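Local coordinates for sensory transduction histidine kinase, putative (Borrelia burgdorferi, PDB 5BWJ), which is a hybrid histidine kinase, Hk1, whose periplasmic Venus flytrap sensor domain, the part given here, serves to sense small molecules associated with tick feeding, at the interface of chains A and B. Sequence-based numbering; all coordinates share one arbitrary frame. Chains: chain A/B, Sensory transduction histidine kinase, putative.

Contact 1: the interface of chains A and B. Residues chain A 17, 21, 160, 164; chain B 159-160, 163-164, 174.
B:His163 is met by A:Phe17 on one face and by A:Tyr164 at its edge. A:Phe17 comes over the imidazole, its CE1 corner standing 3.9 Å above the plane of the B:His163 ring and over its centre. A:Tyr164 is met by the imidazole edge instead: the two ring planes make 56°, and NE2 of B:His163 approaches CE1 of A:Tyr164 at 3.3 Å. With CG anti to the backbone N, B:His163 is directed off its helix into this aromatic setting. The end of A:Lys160 passes the CD2 corner of B:His163, the side chains crossing at about a right angle, with NZ 3.5 Å from CD2, while CE packs on a face of A:Phe17. The bend at chi2 (61°) helps carry the lysine amine to the B:Lys160 carbonyl; NZ of A:Lys160 donates a hydrogen bond of 3.1 Å to O of B:Lys160, in the carbonyl plane on a lone pair (C=O...N 135°). The two lysines run past each other in opposite directions, touching by methylenes, with CG of A:Lys160 4.0 Å from CG of B:Lys160, which keeps their amines apart. A water joins the A:Tyr21 phenol OH (2.6 Å) to the carbonyl O of B:Leu174 (2.8 Å). In this two-fold pair of Venus flytrap domains, possibly a biological dimer, helix 159-169, the A:Phe17 loop and strand 21-22 of A meet the start of helix 161-169 and the B:Leu174 loop of B.

Contact 2: the interface of chains A and B. Residues chain A 23-24, 164, 167-168; chain B 163, 167, 173.
Helix 159-169 of chain A and the loop after its short strand 21-22 face helix 161-169 of chain B and the loop that follows it, within a two-fold contact of the deposited pair of Venus flytrap sensor domains, possibly a dimer interface. A:Tyr164 meets B:Asp173 through its phenol end. The hydroxyl OH donates a short hydrogen bond of 2.5 Å to OD1 of B:Asp173, which accepts on its syn lone pair, the side of OD2. OD1 lies at the edge of the tyrosine ring, in its plane, whereas the carboxylate is turned 65° from that plane. B:Asp173 reaches over with CG anti to the backbone N (chi1 -163°), which brings OD1 also to the backbone of A:Asn24; N of A:Asn24 gives OD1 of B:Asp173 a weak but nearly straight bond of 3.3 Å (171° at H). Such donors would be expected to steady a negative charge on the carboxylate. On one face of the A:Tyr164 ring lies its own helix neighbour A:Asn168, with ND2 3.5 Å above the plane toward the rim. B:Asn167 crosses the tyrosine at about a right angle, its amide ND2 3.5 Å from CD1 of A:Tyr164, and also comes toward A:Asn167 from the opposite direction. The side-chain amide of A:Asn24 is doubtful as modelled: its OD1 stands 2.8 Å from OD1 of B:Asp173, an acceptor facing an acceptor, and a flipped amide might be the better reading.

Contact 3: the interface of chains A and B. Residues chain A 121, 184; chain B 212-213.
A:Ile121 touches B:Met213 where, in the deposited pair, the last modelled residues of one Venus flytrap sensor domain reach the other domain, passing between strand 183-192 and the first turn of helix 121-128; the contact may not be a biological one. A:Ile121 opens helix 121-128 of chain A, and its CB still lies 5.9 Å from CB of B:Met213, so the branch beyond it makes the contact. CG1, anti to the backbone N (chi1 -172°), heads toward the tail and narrows the gap to 4.7 Å from CB of B:Met213. The second torsion is also extended (chi2 167°) and carries CD1 onward in the same direction. This terminal methyl touches CB of B:Met213 at 3.3 Å, tighter than usual packing; because the methionine is poorly ordered and its side chain is not modelled past CB, the closeness says little about strain. Beside it, A:Ser184 takes part by its main chain. Near the start of strand 183-192, it forms a parallel beta bridge with B:Lys212, itself poorly ordered and cut short at CB. The serine carbonyl O stands 4.2 Å from CA of B:Lys212 and 4.0 Å from N of B:Met213.

Contact 1: the interface of chains A and B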
loop_
_atom_site.group_PDB
_atom_site.type_symbol
_atom_site.label_atom_id
_atom_site.label_comp_id
_atom_site.label_asym_id
_atom_site.label_seq_id
_atom_site.Cartn_x
_atom_site.Cartn_y
_atom_site.Cartn_z
ATOM N N PHE A 17 -1.421 0.802 -8.402
ATOM C CA PHE A 17 -0.566 -0.344 -8.111
ATOM C C PHE A 17 -1.128 -1.115 -6.918
ATOM O O PHE A 17 -1.554 -0.505 -5.941
ATOM C CB PHE A 17 0.867 0.116 -7.826
ATOM C CG PHE A 17 1.819 -1.008 -7.518
ATOM C CD1 PHE A 17 2.584 -1.576 -8.522
ATOM C CD2 PHE A 17 1.949 -1.493 -6.228
ATOM C CE1 PHE A 17 3.463 -2.609 -8.244
ATOM C CE2 PHE A 17 2.824 -2.527 -5.944
ATOM C CZ PHE A 17 3.581 -3.084 -6.954
ATOM N N TYR A 21 -1.254 -0.680 -13.723
ATOM C CA TYR A 21 -0.279 0.392 -13.844
ATOM C C TYR A 21 0.578 0.190 -15.089
ATOM O O TYR A 21 0.508 -0.850 -15.743
ATOM C CB TYR A 21 0.609 0.463 -12.595
ATOM C CG TYR A 21 1.452 -0.773 -12.367
ATOM C CD1 TYR A 21 2.798 -0.795 -12.713
ATOM C CD2 TYR A 21 0.903 -1.920 -11.806
ATOM C CE1 TYR A 21 3.573 -1.920 -12.505
ATOM C CE2 TYR A 21 1.669 -3.052 -11.597
ATOM C CZ TYR A 21 3.004 -3.047 -11.948
ATOM O OH TYR A 21 3.775 -4.169 -11.744
ATOM N N LYS A 160 2.031 4.579 -2.858
ATOM C CA LYS A 160 2.853 3.721 -3.709
ATOM C C LYS A 160 2.839 4.140 -5.178
ATOM O O LYS A 160 3.889 4.193 -5.819
ATOM C CB LYS A 160 2.391 2.267 -3.584
ATOM C CG LYS A 160 3.151 1.276 -4.467
ATOM C CD LYS A 160 4.637 1.230 -4.135
ATOM C CE LYS A 160 5.368 0.213 -5.008
ATOM N NZ LYS A 160 6.796 0.046 -4.613
ATOM N N TYR A 164 6.031 5.322 -7.273
ATOM C CA TYR A 164 6.450 4.448 -8.361
ATOM C C TYR A 164 6.628 5.200 -9.679
ATOM O O TYR A 164 7.678 5.114 -10.312
ATOM C CB TYR A 164 5.435 3.324 -8.541
ATOM C CG TYR A 164 5.740 2.429 -9.711
ATOM C CD1 TYR A 164 6.831 1.573 -9.683
ATOM C CD2 TYR A 164 4.939 2.437 -10.845
ATOM C CE1 TYR A 164 7.118 0.757 -10.748
ATOM C CE2 TYR A 164 5.219 1.619 -11.916
ATOM C CZ TYR A 164 6.309 0.779 -11.859
ATOM O OH TYR A 164 6.600 -0.045 -12.915
ATOM N N CYS B 159 3.743 -6.765 -1.295
ATOM C CA CYS B 159 3.601 -6.211 -2.641
ATOM C C CYS B 159 4.324 -4.879 -2.809
ATOM O O CYS B 159 4.952 -4.636 -3.840
ATOM C CB CYS B 159 2.120 -6.028 -2.997
ATOM S SG CYS B 159 1.197 -4.910 -1.904
ATOM N N LYS B 160 4.231 -4.018 -1.801
ATOM C CA LYS B 160 4.800 -2.677 -1.898
ATOM C C LYS B 160 6.286 -2.640 -1.547
ATOM O O LYS B 160 7.072 -1.991 -2.235
ATOM C CB LYS B 160 4.030 -1.711 -0.991
ATOM C CG LYS B 160 2.625 -1.396 -1.484
ATOM C CD LYS B 160 1.863 -0.512 -0.510
ATOM C CE LYS B 160 0.438 -0.271 -0.988
ATOM N NZ LYS B 160 -0.377 0.462 0.019
ATOM N N HIS B 163 8.854 -4.682 -3.891
ATOM C CA HIS B 163 8.870 -3.991 -5.167
ATOM C C HIS B 163 9.636 -2.677 -5.073
ATOM O O HIS B 163 10.394 -2.326 -5.977
ATOM C CB HIS B 163 7.445 -3.728 -5.644
ATOM C CG HIS B 163 7.375 -3.158 -7.022
ATOM N ND1 HIS B 163 7.285 -3.950 -8.146
ATOM C CD2 HIS B 163 7.406 -1.879 -7.461
ATOM C CE1 HIS B 163 7.252 -3.181 -9.220
ATOM N NE2 HIS B 163 7.326 -1.921 -8.831
ATOM N N TYR B 164 9.429 -1.950 -3.978
ATOM C CA TYR B 164 10.121 -0.687 -3.767
ATOM C C TYR B 164 11.636 -0.879 -3.747
ATOM O O TYR B 164 12.366 -0.173 -4.442
ATOM C CB TYR B 164 9.678 -0.030 -2.458
ATOM C CG TYR B 164 10.650 1.029 -1.985
ATOM C CD1 TYR B 164 10.644 2.301 -2.541
ATOM C CD2 TYR B 164 11.585 0.751 -0.997
ATOM C CE1 TYR B 164 11.539 3.272 -2.122
ATOM C CE2 TYR B 164 12.484 1.716 -0.570
ATOM C CZ TYR B 164 12.455 2.973 -1.137
ATOM O OH TYR B 164 13.344 3.938 -0.716
ATOM N N LEU B 174 10.151 -5.395 -10.820
ATOM C CA LEU B 174 9.740 -6.795 -10.729
ATOM C C LEU B 174 8.348 -7.039 -11.308
ATOM O O LEU B 174 7.446 -6.213 -11.160
ATOM C CB LEU B 174 9.780 -7.263 -9.274
ATOM C CG LEU B 174 11.142 -7.163 -8.583
ATOM C CD1 LEU B 174 11.039 -7.618 -7.137
ATOM C CD2 LEU B 174 12.197 -7.974 -9.326
HETATM O O HOH W 1 6.318 -3.880 -12.210
#

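Contact 2: the interface of chains A and B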
loop_
_atom_site.group_PDB
_atom_site.type_symbol
_atom_site.label_atom_id
_atom_site.label_comp_id
_atom_site.label_asym_id
_atom_site.label_seq_id
_atom_site.Cartn_x
_atom_site.Cartn_y
_atom_site.Cartn_z
ATOM N N ASN A 23 4.483 0.157 -16.500
ATOM C CA ASN A 23 5.833 0.003 -15.972
ATOM C C ASN A 23 6.853 0.872 -16.699
ATOM O O ASN A 23 6.511 1.612 -17.622
ATOM C CB ASN A 23 6.267 -1.477 -15.999
ATOM C CG ASN A 23 6.474 -2.030 -17.408
ATOM O OD1 ASN A 23 6.605 -1.294 -18.384
ATOM N ND2 ASN A 23 6.520 -3.355 -17.502
ATOM N N ASN A 24 8.105 0.774 -16.261
ATOM C CA ASN A 24 9.190 1.587 -16.797
ATOM C C ASN A 24 9.337 1.442 -18.306
ATOM O O ASN A 24 9.681 2.399 -18.997
ATOM C CB ASN A 24 10.509 1.216 -16.114
ATOM C CG ASN A 24 10.435 1.324 -14.601
ATOM O OD1 ASN A 24 9.357 1.497 -14.033
ATOM N ND2 ASN A 24 11.584 1.215 -13.939
ATOM N N TYR A 164 6.031 5.322 -7.273
ATOM C CA TYR A 164 6.450 4.448 -8.361
ATOM C C TYR A 164 6.628 5.200 -9.679
ATOM O O TYR A 164 7.678 5.114 -10.312
ATOM C CB TYR A 164 5.435 3.324 -8.541
ATOM C CG TYR A 164 5.740 2.429 -9.711
ATOM C CD1 TYR A 164 6.831 1.573 -9.683
ATOM C CD2 TYR A 164 4.939 2.437 -10.845
ATOM C CE1 TYR A 164 7.118 0.757 -10.748
ATOM C CE2 TYR A 164 5.219 1.619 -11.916
ATOM C CZ TYR A 164 6.309 0.779 -11.859
ATOM O OH TYR A 164 6.600 -0.045 -12.915
ATOM N N ASN A 167 9.612 7.585 -9.667
ATOM C CA ASN A 167 10.914 6.955 -9.841
ATOM C C ASN A 167 11.175 6.579 -11.298
ATOM O O ASN A 167 12.314 6.315 -11.685
ATOM C CB ASN A 167 11.024 5.714 -8.953
ATOM C CG ASN A 167 12.438 5.171 -8.883
ATOM O OD1 ASN A 167 13.286 5.707 -8.168
ATOM N ND2 ASN A 167 12.698 4.099 -9.624
ATOM N N ASN A 168 10.115 6.560 -12.102
ATOM C CA ASN A 168 10.223 6.222 -13.517
ATOM C C ASN A 168 10.529 7.437 -14.390
ATOM O O ASN A 168 11.034 7.291 -15.504
ATOM C CB ASN A 168 8.929 5.563 -14.000
ATOM C CG ASN A 168 8.638 4.255 -13.288
ATOM O OD1 ASN A 168 9.328 3.882 -12.337
ATOM N ND2 ASN A 168 7.607 3.552 -13.745
ATOM N N HIS B 163 8.854 -4.682 -3.891
ATOM C CA HIS B 163 8.870 -3.991 -5.167
ATOM C C HIS B 163 9.636 -2.677 -5.073
ATOM O O HIS B 163 10.394 -2.326 -5.977
ATOM C CB HIS B 163 7.445 -3.728 -5.644
ATOM C CG HIS B 163 7.375 -3.158 -7.022
ATOM N ND1 HIS B 163 7.285 -3.950 -8.146
ATOM C CD2 HIS B 163 7.406 -1.879 -7.461
ATOM C CE1 HIS B 163 7.252 -3.181 -9.220
ATOM N NE2 HIS B 163 7.326 -1.921 -8.831
ATOM N N ASN B 167 13.110 -1.849 -7.092
ATOM C CA ASN B 167 12.953 -0.799 -8.089
ATOM C C ASN B 167 13.840 0.417 -7.827
ATOM O O ASN B 167 14.248 1.103 -8.763
ATOM C CB ASN B 167 11.487 -0.361 -8.151
ATOM C CG ASN B 167 11.173 0.462 -9.385
ATOM O OD1 ASN B 167 11.674 0.187 -10.474
ATOM N ND2 ASN B 167 10.337 1.480 -9.218
ATOM N N ASP B 173 12.511 -3.529 -11.979
ATOM C CA ASP B 173 11.056 -3.426 -11.924
ATOM C C ASP B 173 10.465 -4.833 -11.983
ATOM O O ASP B 173 10.308 -5.401 -13.061
ATOM C CB ASP B 173 10.533 -2.562 -13.078
ATOM C CG ASP B 173 9.108 -2.086 -12.862
ATOM O OD1 ASP B 173 8.671 -1.179 -13.600
ATOM O OD2 ASP B 173 8.423 -2.603 -11.954
#

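Contact 3: the interface of chains A and B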
loop_
_atom_site.group_PDB
_atom_site.type_symbol
_atom_site.label_atom_id
_atom_site.label_comp_id
_atom_site.label_asym_id
_atom_site.label_seq_id
_atom_site.Cartn_x
_atom_site.Cartn_y
_atom_site.Cartn_z
ATOM N N ILE A 121 -10.117 12.338 -3.619
ATOM C CA ILE A 121 -10.201 12.647 -2.199
ATOM C C ILE A 121 -9.020 13.520 -1.777
ATOM O O ILE A 121 -9.111 14.293 -0.822
ATOM C CB ILE A 121 -10.224 11.367 -1.347
ATOM C CG1 ILE A 121 -10.498 11.716 0.116
ATOM C CG2 ILE A 121 -8.910 10.599 -1.491
ATOM C CD1 ILE A 121 -10.850 10.524 0.968
ATOM N N SER A 184 -5.760 7.700 6.095
ATOM C CA SER A 184 -6.111 6.402 5.537
ATOM C C SER A 184 -7.159 6.590 4.443
ATOM O O SER A 184 -8.230 7.135 4.698
ATOM C CB SER A 184 -6.637 5.467 6.627
ATOM O OG SER A 184 -7.037 4.222 6.078
ATOM N N LYS B 212 -9.350 9.177 9.327
ATOM C CA LYS B 212 -10.085 8.544 8.241
ATOM C C LYS B 212 -10.864 9.576 7.432
ATOM O O LYS B 212 -11.051 10.711 7.868
ATOM C CB LYS B 212 -11.037 7.481 8.790
ATOM N N MET B 213 -11.310 9.167 6.248
ATOM C CA MET B 213 -12.087 10.035 5.371
ATOM C C MET B 213 -13.540 10.122 5.828
ATOM O O MET B 213 -14.303 9.170 5.662
ATOM C CB MET B 213 -12.024 9.524 3.932
#

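Contact 1 and contact 2 are neighbours, their C-alpha centres about 7 Å apart, and they share A:Tyr164 and B:His163, so the paired helices 159-169 of A and 161-169 of B form one continuous patch. Contact 3 is separate, about 21 Å from contact 1 and 26 Å from contact 2 between C-alpha centres, and adds a smaller, less ordered contact by the last modelled residues. Two-fold symmetry repeats each contact with the chains exchanged. The helix patch thus supplies most of the ordered contact described; the pair may be the arrangement that passes a signal on in the periplasm, but the crystal does not prove it.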